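Long-range contacts in Boca/mesd chaperone for ywtd beta-propeller-egf protein 1 (Caenorhabditis elegans, PDB 3OFG), which probably acts as an endoplasmic reticulum chaperone for folding LDL-receptor-type YWTD beta-propeller domains, this chain being the structured domain of the longer protein: residues D27-T32 / V52-D57; S41-N46 / F71-F76; Q37-Q42 / L78-V83. One frame throughout, in Å; residues are numbered along the deposited sequence. Where two conformers were deposited one is given.

Contact 1: D27-T32 / V52-D57; sequences DIRPFT and VFVIDD
Arg29, in the first turn of helix 29-45, reaches over to Asp57, just past the end of strand 50-56. Its CB starts 3.7 Å from Asp57 OD1. CG and CD keep beside that same oxygen, and a bend at chi3 (-80°) brings NE to it nearly along its C-O bond. NE then donates to OD1 at 2.8 Å in a nearly straight bond (163°) lying close to the guanidinium plane, while the carboxylate plane stands at about a right angle to it. NH2 adds a weak, bent bond to OD1 at 3.3 Å. Asp56 O lies over one face of the guanidinium, 3.6 Å above its plane, and NH1 ends against Val54 CG1 at 3.4 Å. A second tie runs one turn along the helix: Thr32 OG1 donates to Asp57 O at 2.8 Å, and Thr32 CG2 approaches Val54 CG1. Asp56 itself turns away, to salt bridges with Arg59 of its own chain and Arg59 of the second subunit. Asp57 is thus held twice, by side chain and by carbonyl, and this pins the strand end to the helix start. The arginine probably offsets the charge of Asp57, as Arg59 of both subunits does for Asp56.

Contact 2: S41-N46 / F71-F76; sequences SQLYNN and FEAKKF
Leu43, near the end of helix 29-45, packs against Phe76 of helix 70-78. The two short helical segments lie 11.2 Å apart at closest approach, with their N-to-C directions 131° apart, and they meet mainly through their side chains. On the tight side, CG of Phe76 is anti to its backbone N (chi1 170°), and the ring lies against the isobutyl group of Leu43: Leu43 CG sits 3.8 Å from Phe76 CD2, the two side chains meeting at a slant. Leu43 CD2 lies against the root of the Phe76 ring and 4.2 Å from Ala73 CB. Beneath this apolar layer, Phe62 meets Leu43 and Phe64 meets Ala73, both from strand 59-64. Gln42 comes in at the far rim of the ring, where its CB and OE1 each lie 3.6 Å from Phe76 CZ; its CD and OE1 are near the ring plane, with the amide turned 83° against it.

The other side is polar and wet. Here Asn46, near the C-terminal end of helix 29-45, faces Glu72 with no direct hydrogen bond between them. One water donates to Glu72 OE2 at 2.8 Å and accepts a weak bond from Asn46 ND2. Another stands 2.8 Å from Asn46 O and within donating distance of OE2, though it has more acceptors around it than protons to give. Glu72 OE2 and Asn46 O, 3.6 Å apart, are both acceptors.

Carbon contacts of Leu43, Ala73 and Phe76 thus join the helices, with the Gln42 and Asn46 amides bordering the ring, while on the other side water stands between a carboxylate and the carbonyl end of a helix. That end would tend to repel the negative charge, and the intervening water probably softens the effect.

Contact 3: Q37-Q42 / L78-V83; sequences QIWQSQ and LKQEFV
Trp39 lays one face of its indole against the turn that follows helix 70-78. Two aliphatic groups sit over that face, one for each ring. Val83 CG2 stands above the six-membered ring, 3.7 Å from its centroid and 22° off the normal; it is displaced toward the rim, so that CH2 of Trp39 is its nearest atom at 3.4 Å. Gln80 CG lies over the five-membered ring, 4.1 Å from the centroid and 28° off the normal. Both are CH-pi contacts. Phe82 takes a different place: its CB meets the edge of the benzene ring, 3.8 Å from Trp39 CZ2, while its own ring leads away to pack edge-to-face with Trp35.

Gln80 and Trp39 run past each other in opposite directions. The glutamine bends at chi2 (-48°), and its amide plane is steeply inclined to the indole. Its OE1 accepts from two waters: one, 2.9 Å away, accepts a hydrogen bond from Trp39 NE1 at 3.0 Å; the other accepts one from Gln42 NE2. Gln80 NE2 donates back to Phe76 O in the preceding helix 70-78.

Gln80 to Val83 form a type I beta turn leading into strand 83-89. The strand order and beta-alpha-beta-beta-alpha-beta topology are those of a ferredoxin-like fold, with both helices on one side of the antiparallel sheet; here helix 29-45 also packs on the turn after helix 70-78.

Overall arrangement
All three contacts draw on helix 29-45, at successive, partly overlapping levels. Contact 1 holds its start to the end of strand 50-56, contact 3 its middle to the turn before strand 83-89, and contact 2 its last turns to helix 70-78. Contacts 2 and 3 share Ser41 and Gln42, with centres about 8 Å apart, and Phe76 CE2 meets Trp39 CD1 at 4.2 Å. Contact 1 joins contact 3, about 13 Å away between centres, through Phe31 CZ against Phe82 CD2 at 3.5 Å. Contacts 1 and 2 lie about 19 Å apart between centres, on opposite sides of the chain's centre, and do not touch. Contact 1 also borders the second subunit.

Contact 1: D27-T32 / V52-D57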
loop_
_atom_site.group_PDB
_atom_site.type_symbol
_atom_site.label_atom_id
_atom_site.label_comp_id
_atom_site.label_asym_id
_atom_site.label_seq_id
_atom_site.Cartn_x
_atom_site.Cartn_y
_atom_site.Cartn_z
ATOM N N ASP A 27 2.440 -17.163 -8.423
ATOM C CA ASP A 27 3.833 -16.717 -8.446
ATOM C C ASP A 27 4.190 -16.265 -9.865
ATOM O O ASP A 27 4.909 -16.931 -10.619
ATOM C CB ASP A 27 4.816 -17.801 -7.923
ATOM C CG ASP A 27 4.861 -19.046 -8.779
ATOM O OD1 ASP A 27 3.790 -19.542 -9.158
ATOM O OD2 ASP A 27 5.984 -19.539 -9.062
ATOM N N ILE A 28 3.646 -15.107 -10.216
ATOM C CA ILE A 28 3.790 -14.539 -11.560
ATOM C C ILE A 28 4.389 -13.133 -11.451
ATOM O O ILE A 28 4.034 -12.232 -12.209
ATOM C CB ILE A 28 2.453 -14.507 -12.316
ATOM C CG1 ILE A 28 1.354 -13.793 -11.520
ATOM C CG2 ILE A 28 2.021 -15.929 -12.666
ATOM C CD1 ILE A 28 0.106 -13.459 -12.364
ATOM N N ARG A 29 5.362 -12.947 -10.575
ATOM C CA ARG A 29 5.912 -11.608 -10.366
ATOM C C ARG A 29 6.453 -10.945 -11.628
ATOM O O ARG A 29 6.229 -9.747 -11.819
ATOM C CB ARG A 29 6.977 -11.584 -9.261
ATOM C CG ARG A 29 7.291 -10.145 -8.834
ATOM C CD ARG A 29 8.159 -10.095 -7.592
ATOM N NE ARG A 29 7.377 -10.299 -6.385
ATOM C CZ ARG A 29 6.997 -9.333 -5.553
ATOM N NH1 ARG A 29 7.317 -8.066 -5.784
ATOM N NH2 ARG A 29 6.291 -9.646 -4.477
ATOM N N PRO A 30 7.196 -11.651 -12.485
ATOM C CA PRO A 30 7.683 -10.945 -13.689
ATOM C C PRO A 30 6.530 -10.373 -14.538
ATOM O O PRO A 30 6.608 -9.292 -15.091
ATOM C CB PRO A 30 8.437 -12.028 -14.482
ATOM C CG PRO A 30 8.730 -13.118 -13.482
ATOM C CD PRO A 30 7.698 -13.034 -12.379
ATOM N N PHE A 31 5.453 -11.125 -14.629
ATOM C CA PHE A 31 4.282 -10.761 -15.424
ATOM C C PHE A 31 3.561 -9.588 -14.753
ATOM O O PHE A 31 3.193 -8.603 -15.413
ATOM C CB PHE A 31 3.412 -12.009 -15.522
ATOM C CG PHE A 31 2.239 -11.908 -16.443
ATOM C CD1 PHE A 31 2.380 -12.171 -17.796
ATOM C CD2 PHE A 31 0.978 -11.667 -15.956
ATOM C CE1 PHE A 31 1.275 -12.128 -18.645
ATOM C CE2 PHE A 31 -0.123 -11.627 -16.812
ATOM C CZ PHE A 31 0.038 -11.881 -18.136
ATOM N N THR A 32 3.412 -9.632 -13.444
ATOM C CA THR A 32 2.808 -8.512 -12.713
ATOM C C THR A 32 3.642 -7.259 -12.839
ATOM O O THR A 32 3.109 -6.187 -13.087
ATOM C CB THR A 32 2.683 -8.905 -11.257
ATOM O OG1 THR A 32 1.823 -10.053 -11.211
ATOM C CG2 THR A 32 2.098 -7.789 -10.390
ATOM N N VAL A 52 3.530 2.962 -8.391
ATOM C CA VAL A 52 3.246 1.539 -8.261
ATOM C C VAL A 52 4.141 0.872 -7.233
ATOM O O VAL A 52 5.352 1.082 -7.217
ATOM C CB VAL A 52 3.511 0.809 -9.591
ATOM C CG1 VAL A 52 3.198 -0.673 -9.487
ATOM C CG2 VAL A 52 2.697 1.432 -10.719
ATOM N N PHE A 53 3.539 0.048 -6.389
ATOM C CA PHE A 53 4.266 -0.815 -5.474
ATOM C C PHE A 53 3.761 -2.235 -5.703
ATOM O O PHE A 53 2.600 -2.509 -5.461
ATOM C CB PHE A 53 4.040 -0.411 -4.003
ATOM C CG PHE A 53 4.415 1.012 -3.691
ATOM C CD1 PHE A 53 5.689 1.327 -3.273
ATOM C CD2 PHE A 53 3.495 2.015 -3.824
ATOM C CE1 PHE A 53 6.030 2.659 -2.992
ATOM C CE2 PHE A 53 3.831 3.324 -3.543
ATOM C CZ PHE A 53 5.090 3.628 -3.123
ATOM N N VAL A 54 4.620 -3.147 -6.132
ATOM C CA VAL A 54 4.254 -4.548 -6.289
ATOM C C VAL A 54 4.422 -5.191 -4.919
ATOM O O VAL A 54 5.537 -5.337 -4.420
ATOM C CB VAL A 54 5.099 -5.217 -7.395
ATOM C CG1 VAL A 54 4.746 -6.700 -7.509
ATOM C CG2 VAL A 54 4.869 -4.485 -8.715
ATOM N N ILE A 55 3.312 -5.522 -4.281
ATOM C CA ILE A 55 3.329 -5.974 -2.889
ATOM C C ILE A 55 3.156 -7.481 -2.745
ATOM O O ILE A 55 3.372 -8.030 -1.672
ATOM C CB ILE A 55 2.254 -5.250 -2.048
ATOM C CG1 ILE A 55 0.842 -5.462 -2.618
ATOM C CG2 ILE A 55 2.593 -3.765 -1.945
ATOM C CD1 ILE A 55 -0.259 -5.089 -1.628
ATOM N N ASP A 56 2.752 -8.167 -3.809
ATOM C CA ASP A 56 2.705 -9.629 -3.860
ATOM C C ASP A 56 3.078 -10.021 -5.274
ATOM O O ASP A 56 3.110 -9.176 -6.177
ATOM C CB ASP A 56 1.306 -10.169 -3.563
ATOM C CG ASP A 56 0.890 -9.953 -2.144
ATOM O OD1 ASP A 56 1.402 -10.675 -1.255
ATOM O OD2 ASP A 56 0.049 -9.076 -1.924
ATOM N N ASP A 57 3.327 -11.305 -5.496
ATOM C CA ASP A 57 3.718 -11.749 -6.835
ATOM C C ASP A 57 2.624 -11.505 -7.865
ATOM O O ASP A 57 2.902 -11.417 -9.060
ATOM C CB ASP A 57 4.051 -13.238 -6.860
ATOM C CG ASP A 57 5.278 -13.593 -6.058
ATOM O OD1 ASP A 57 6.119 -12.715 -5.794
ATOM O OD2 ASP A 57 5.390 -14.795 -5.731
HETATM O O HOH W 1 6.759 -7.547 -1.819
#

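Contact 2: S41-N46 / F71-F76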
loop_
_atom_site.group_PDB
_atom_site.type_symbol
_atom_site.label_atom_id
_atom_site.label_comp_id
_atom_site.label_asym_id
_atom_site.label_seq_id
_atom_site.Cartn_x
_atom_site.Cartn_y
_atom_site.Cartn_z
ATOM N N SER A 41 1.978 3.356 -17.531
ATOM C CA SER A 41 2.297 4.214 -18.684
ATOM C C SER A 41 1.048 4.651 -19.435
ATOM O O SER A 41 0.887 5.840 -19.783
ATOM C CB SER A 41 3.219 3.488 -19.659
ATOM O OG SER A 41 4.503 3.282 -19.084
ATOM N N GLN A 42 0.131 3.730 -19.686
ATOM C CA GLN A 42 -1.105 4.049 -20.365
ATOM C C GLN A 42 -1.935 5.051 -19.562
ATOM O O GLN A 42 -2.480 6.028 -20.124
ATOM C CB GLN A 42 -1.910 2.781 -20.643
ATOM C CG GLN A 42 -1.246 1.860 -21.627
ATOM C CD GLN A 42 -2.086 0.626 -21.821
ATOM O OE1 GLN A 42 -2.043 -0.294 -21.020
ATOM N NE2 GLN A 42 -2.965 0.660 -22.812
ATOM N N LEU A 43 -1.993 4.895 -18.249
ATOM C CA LEU A 43 -2.705 5.829 -17.395
ATOM C C LEU A 43 -2.015 7.187 -17.389
ATOM O O LEU A 43 -2.698 8.214 -17.408
ATOM C CB LEU A 43 -2.882 5.250 -15.988
ATOM C CG LEU A 43 -4.029 4.232 -15.947
ATOM C CD1 LEU A 43 -3.899 3.337 -14.735
ATOM C CD2 LEU A 43 -5.379 4.920 -15.925
ATOM N N TYR A 44 -0.681 7.214 -17.380
ATOM C CA TYR A 44 0.059 8.459 -17.447
ATOM C C TYR A 44 -0.367 9.197 -18.727
ATOM O O TYR A 44 -0.598 10.425 -18.715
ATOM C CB TYR A 44 1.578 8.206 -17.467
ATOM C CG TYR A 44 2.333 9.507 -17.570
ATOM C CD1 TYR A 44 2.528 10.118 -18.815
ATOM C CD2 TYR A 44 2.773 10.171 -16.434
ATOM C CE1 TYR A 44 3.176 11.343 -18.912
ATOM C CE2 TYR A 44 3.420 11.401 -16.538
ATOM C CZ TYR A 44 3.594 11.952 -17.774
ATOM O OH TYR A 44 4.244 13.193 -17.841
ATOM N N ASN A 45 -0.483 8.484 -19.836
ATOM C CA ASN A 45 -0.835 9.118 -21.100
ATOM C C ASN A 45 -2.293 9.591 -21.146
ATOM O O ASN A 45 -2.641 10.427 -21.982
ATOM C CB ASN A 45 -0.486 8.189 -22.258
ATOM C CG ASN A 45 0.986 7.920 -22.335
ATOM O OD1 ASN A 45 1.793 8.753 -21.948
ATOM N ND2 ASN A 45 1.365 6.757 -22.795
ATOM N N ASN A 46 -3.120 9.113 -20.223
ATOM C CA ASN A 46 -4.488 9.567 -20.004
ATOM C C ASN A 46 -4.527 10.608 -18.871
ATOM O O ASN A 46 -5.600 10.949 -18.376
ATOM C CB ASN A 46 -5.408 8.401 -19.629
ATOM C CG ASN A 46 -5.620 7.450 -20.745
ATOM O OD1 ASN A 46 -5.270 7.737 -21.885
ATOM N ND2 ASN A 46 -6.203 6.289 -20.433
ATOM N N PHE A 71 -11.401 6.471 -9.734
ATOM C CA PHE A 71 -12.428 5.790 -10.464
ATOM C C PHE A 71 -12.117 5.662 -11.943
ATOM O O PHE A 71 -12.408 4.649 -12.526
ATOM C CB PHE A 71 -13.771 6.460 -10.182
ATOM C CG PHE A 71 -14.202 6.249 -8.766
ATOM C CD1 PHE A 71 -14.780 5.061 -8.399
ATOM C CD2 PHE A 71 -13.901 7.176 -7.794
ATOM C CE1 PHE A 71 -15.115 4.826 -7.087
ATOM C CE2 PHE A 71 -14.246 6.944 -6.466
ATOM C CZ PHE A 71 -14.836 5.762 -6.124
ATOM N N GLU A 72 -11.519 6.687 -12.525
ATOM C CA GLU A 72 -11.072 6.610 -13.913
ATOM C C GLU A 72 -10.062 5.475 -14.042
ATOM O O GLU A 72 -10.103 4.705 -15.001
ATOM C CB GLU A 72 -10.428 7.947 -14.324
ATOM C CG GLU A 72 -9.817 7.966 -15.721
ATOM C CD GLU A 72 -9.154 9.301 -16.074
ATOM O OE1 GLU A 72 -9.213 10.257 -15.264
ATOM O OE2 GLU A 72 -8.554 9.384 -17.170
ATOM N N ALA A 73 -9.160 5.355 -13.081
ATOM C CA ALA A 73 -8.138 4.312 -13.152
ATOM C C ALA A 73 -8.736 2.933 -12.977
ATOM O O ALA A 73 -8.354 2.019 -13.683
ATOM C CB ALA A 73 -7.039 4.542 -12.128
ATOM N N LYS A 74 -9.682 2.776 -12.044
ATOM C CA LYS A 74 -10.322 1.479 -11.859
ATOM C C LYS A 74 -11.066 1.065 -13.126
ATOM O O LYS A 74 -10.998 -0.071 -13.542
ATOM C CB LYS A 74 -11.260 1.518 -10.638
ATOM C CG LYS A 74 -12.079 0.269 -10.461
ATOM C CD LYS A 74 -12.816 0.248 -9.123
ATOM C CE LYS A 74 -13.675 -0.987 -9.030
ATOM N NZ LYS A 74 -14.445 -1.031 -7.758
ATOM N N LYS A 75 -11.790 2.002 -13.729
ATOM C CA LYS A 75 -12.536 1.724 -14.949
ATOM C C LYS A 75 -11.597 1.252 -16.051
ATOM O O LYS A 75 -11.862 0.262 -16.725
ATOM C CB LYS A 75 -13.314 2.978 -15.381
ATOM C CG LYS A 75 -13.947 2.891 -16.750
ATOM C CD LYS A 75 -14.695 4.187 -17.070
ATOM N N PHE A 76 -10.481 1.954 -16.239
ATOM C CA PHE A 76 -9.490 1.561 -17.239
ATOM C C PHE A 76 -8.950 0.148 -16.957
ATOM O O PHE A 76 -8.854 -0.702 -17.839
ATOM C CB PHE A 76 -8.323 2.551 -17.245
ATOM C CG PHE A 76 -7.149 2.087 -18.066
ATOM C CD1 PHE A 76 -7.116 2.331 -19.427
ATOM C CD2 PHE A 76 -6.094 1.380 -17.491
ATOM C CE1 PHE A 76 -6.035 1.903 -20.203
ATOM C CE2 PHE A 76 -5.018 0.929 -18.271
ATOM C CZ PHE A 76 -5.004 1.187 -19.623
HETATM O O HOH W 2 -8.202 6.768 -18.130
HETATM O O HOH W 3 -7.823 12.064 -17.037
#

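Contact 3: Q37-Q42 / L78-V83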
loop_
_atom_site.group_PDB
_atom_site.type_symbol
_atom_site.label_atom_id
_atom_site.label_comp_id
_atom_site.label_asym_id
_atom_site.label_seq_id
_atom_site.Cartn_x
_atom_site.Cartn_y
_atom_site.Cartn_z
ATOM N N GLN A 37 3.537 -1.902 -14.963
ATOM C CA GLN A 37 4.236 -0.743 -15.477
ATOM C C GLN A 37 3.637 -0.274 -16.788
ATOM O O GLN A 37 3.546 0.923 -17.019
ATOM C CB GLN A 37 5.722 -0.995 -15.653
ATOM C CG GLN A 37 6.400 0.320 -15.916
ATOM C CD GLN A 37 7.883 0.337 -15.685
ATOM O OE1 GLN A 37 8.377 -0.008 -14.602
ATOM N NE2 GLN A 37 8.605 0.842 -16.676
ATOM N N ILE A 38 3.201 -1.191 -17.633
ATOM C CA ILE A 38 2.523 -0.822 -18.872
ATOM C C ILE A 38 1.233 -0.068 -18.569
ATOM O O ILE A 38 0.953 0.994 -19.166
ATOM C CB ILE A 38 2.277 -2.045 -19.787
ATOM C CG1 ILE A 38 3.609 -2.549 -20.337
ATOM C CG2 ILE A 38 1.315 -1.714 -20.920
ATOM C CD1 ILE A 38 3.527 -3.954 -20.915
ATOM N N TRP A 39 0.417 -0.592 -17.664
ATOM C CA TRP A 39 -0.819 0.113 -17.293
ATOM C C TRP A 39 -0.500 1.483 -16.716
ATOM O O TRP A 39 -1.205 2.451 -17.007
ATOM C CB TRP A 39 -1.682 -0.707 -16.346
ATOM C CG TRP A 39 -2.076 -2.020 -16.927
ATOM C CD1 TRP A 39 -2.348 -2.289 -18.235
ATOM C CD2 TRP A 39 -2.219 -3.259 -16.220
ATOM N NE1 TRP A 39 -2.657 -3.628 -18.384
ATOM C CE2 TRP A 39 -2.571 -4.230 -17.164
ATOM C CE3 TRP A 39 -2.073 -3.630 -14.881
ATOM C CZ2 TRP A 39 -2.787 -5.562 -16.801
ATOM C CZ3 TRP A 39 -2.271 -4.956 -14.533
ATOM C CH2 TRP A 39 -2.607 -5.898 -15.496
ATOM N N GLN A 40 0.543 1.586 -15.905
ATOM C CA GLN A 40 0.954 2.879 -15.372
ATOM C C GLN A 40 1.272 3.833 -16.518
ATOM O O GLN A 40 0.887 5.020 -16.487
ATOM C CB GLN A 40 2.163 2.709 -14.463
ATOM C CG GLN A 40 2.741 4.021 -13.949
ATOM C CD GLN A 40 4.038 3.813 -13.221
ATOM O OE1 GLN A 40 4.868 2.988 -13.629
ATOM N NE2 GLN A 40 4.245 4.570 -12.156
ATOM N N SER A 41 1.978 3.356 -17.531
ATOM C CA SER A 41 2.297 4.214 -18.684
ATOM C C SER A 41 1.048 4.651 -19.435
ATOM O O SER A 41 0.887 5.840 -19.783
ATOM C CB SER A 41 3.219 3.488 -19.659
ATOM O OG SER A 41 4.503 3.282 -19.084
ATOM N N GLN A 42 0.131 3.730 -19.686
ATOM C CA GLN A 42 -1.105 4.049 -20.365
ATOM C C GLN A 42 -1.935 5.051 -19.562
ATOM O O GLN A 42 -2.480 6.028 -20.124
ATOM C CB GLN A 42 -1.910 2.781 -20.643
ATOM C CG GLN A 42 -1.246 1.860 -21.627
ATOM C CD GLN A 42 -2.086 0.626 -21.821
ATOM O OE1 GLN A 42 -2.043 -0.294 -21.020
ATOM N NE2 GLN A 42 -2.965 0.660 -22.812
ATOM N N LEU A 78 -10.155 -2.351 -15.278
ATOM C CA LEU A 78 -11.098 -3.443 -15.414
ATOM C C LEU A 78 -11.377 -3.778 -16.884
ATOM O O LEU A 78 -11.992 -4.807 -17.162
ATOM C CB LEU A 78 -12.371 -3.167 -14.617
ATOM C CG LEU A 78 -12.173 -3.272 -13.103
ATOM C CD1 LEU A 78 -13.426 -2.799 -12.407
ATOM C CD2 LEU A 78 -11.830 -4.685 -12.688
ATOM N N LYS A 79 -10.915 -2.949 -17.815
ATOM C CA LYS A 79 -10.971 -3.274 -19.248
ATOM C C LYS A 79 -9.772 -4.102 -19.731
ATOM O O LYS A 79 -9.727 -4.536 -20.873
ATOM C CB LYS A 79 -11.018 -1.992 -20.088
ATOM C CG LYS A 79 -12.322 -1.229 -20.002
ATOM C CD LYS A 79 -12.226 0.095 -20.744
ATOM C CE LYS A 79 -13.583 0.794 -20.767
ATOM N NZ LYS A 79 -13.514 2.159 -21.343
ATOM N N GLN A 80 -8.782 -4.316 -18.876
ATOM C CA GLN A 80 -7.554 -4.969 -19.301
ATOM C C GLN A 80 -7.592 -6.472 -19.052
ATOM O O GLN A 80 -8.087 -6.938 -18.029
ATOM C CB GLN A 80 -6.344 -4.339 -18.575
ATOM C CG GLN A 80 -6.260 -2.813 -18.657
ATOM C CD GLN A 80 -6.437 -2.285 -20.056
ATOM O OE1 GLN A 80 -5.751 -2.719 -20.985
ATOM N NE2 GLN A 80 -7.350 -1.359 -20.220
ATOM N N GLU A 81 -7.054 -7.218 -20.012
ATOM C CA GLU A 81 -7.145 -8.668 -19.982
ATOM C C GLU A 81 -6.569 -9.317 -18.724
ATOM O O GLU A 81 -7.091 -10.324 -18.237
ATOM C CB GLU A 81 -6.479 -9.256 -21.212
ATOM C CG GLU A 81 -6.682 -10.748 -21.334
ATOM C CD GLU A 81 -5.834 -11.379 -22.428
ATOM O OE1 GLU A 81 -5.342 -10.664 -23.328
ATOM O OE2 GLU A 81 -5.661 -12.603 -22.371
ATOM N N PHE A 82 -5.466 -8.783 -18.222
ATOM C CA PHE A 82 -4.716 -9.450 -17.156
ATOM C C PHE A 82 -5.056 -8.960 -15.753
ATOM O O PHE A 82 -4.417 -9.370 -14.774
ATOM C CB PHE A 82 -3.221 -9.311 -17.425
ATOM C CG PHE A 82 -2.798 -9.857 -18.763
ATOM C CD1 PHE A 82 -3.411 -10.975 -19.291
ATOM C CD2 PHE A 82 -1.787 -9.248 -19.493
ATOM C CE1 PHE A 82 -3.039 -11.485 -20.512
ATOM C CE2 PHE A 82 -1.420 -9.756 -20.727
ATOM C CZ PHE A 82 -2.046 -10.874 -21.221
ATOM N N VAL A 83 -6.062 -8.105 -15.637
ATOM C CA VAL A 83 -6.526 -7.593 -14.347
ATOM C C VAL A 83 -7.616 -8.486 -13.825
ATOM O O VAL A 83 -8.613 -8.727 -14.499
ATOM C CB VAL A 83 -7.041 -6.144 -14.495
ATOM C CG1 VAL A 83 -7.807 -5.711 -13.258
ATOM C CG2 VAL A 83 -5.872 -5.191 -14.746
HETATM O O HOH W 4 -3.466 -4.551 -21.077
HETATM O O HOH W 5 -5.192 -1.125 -23.448
#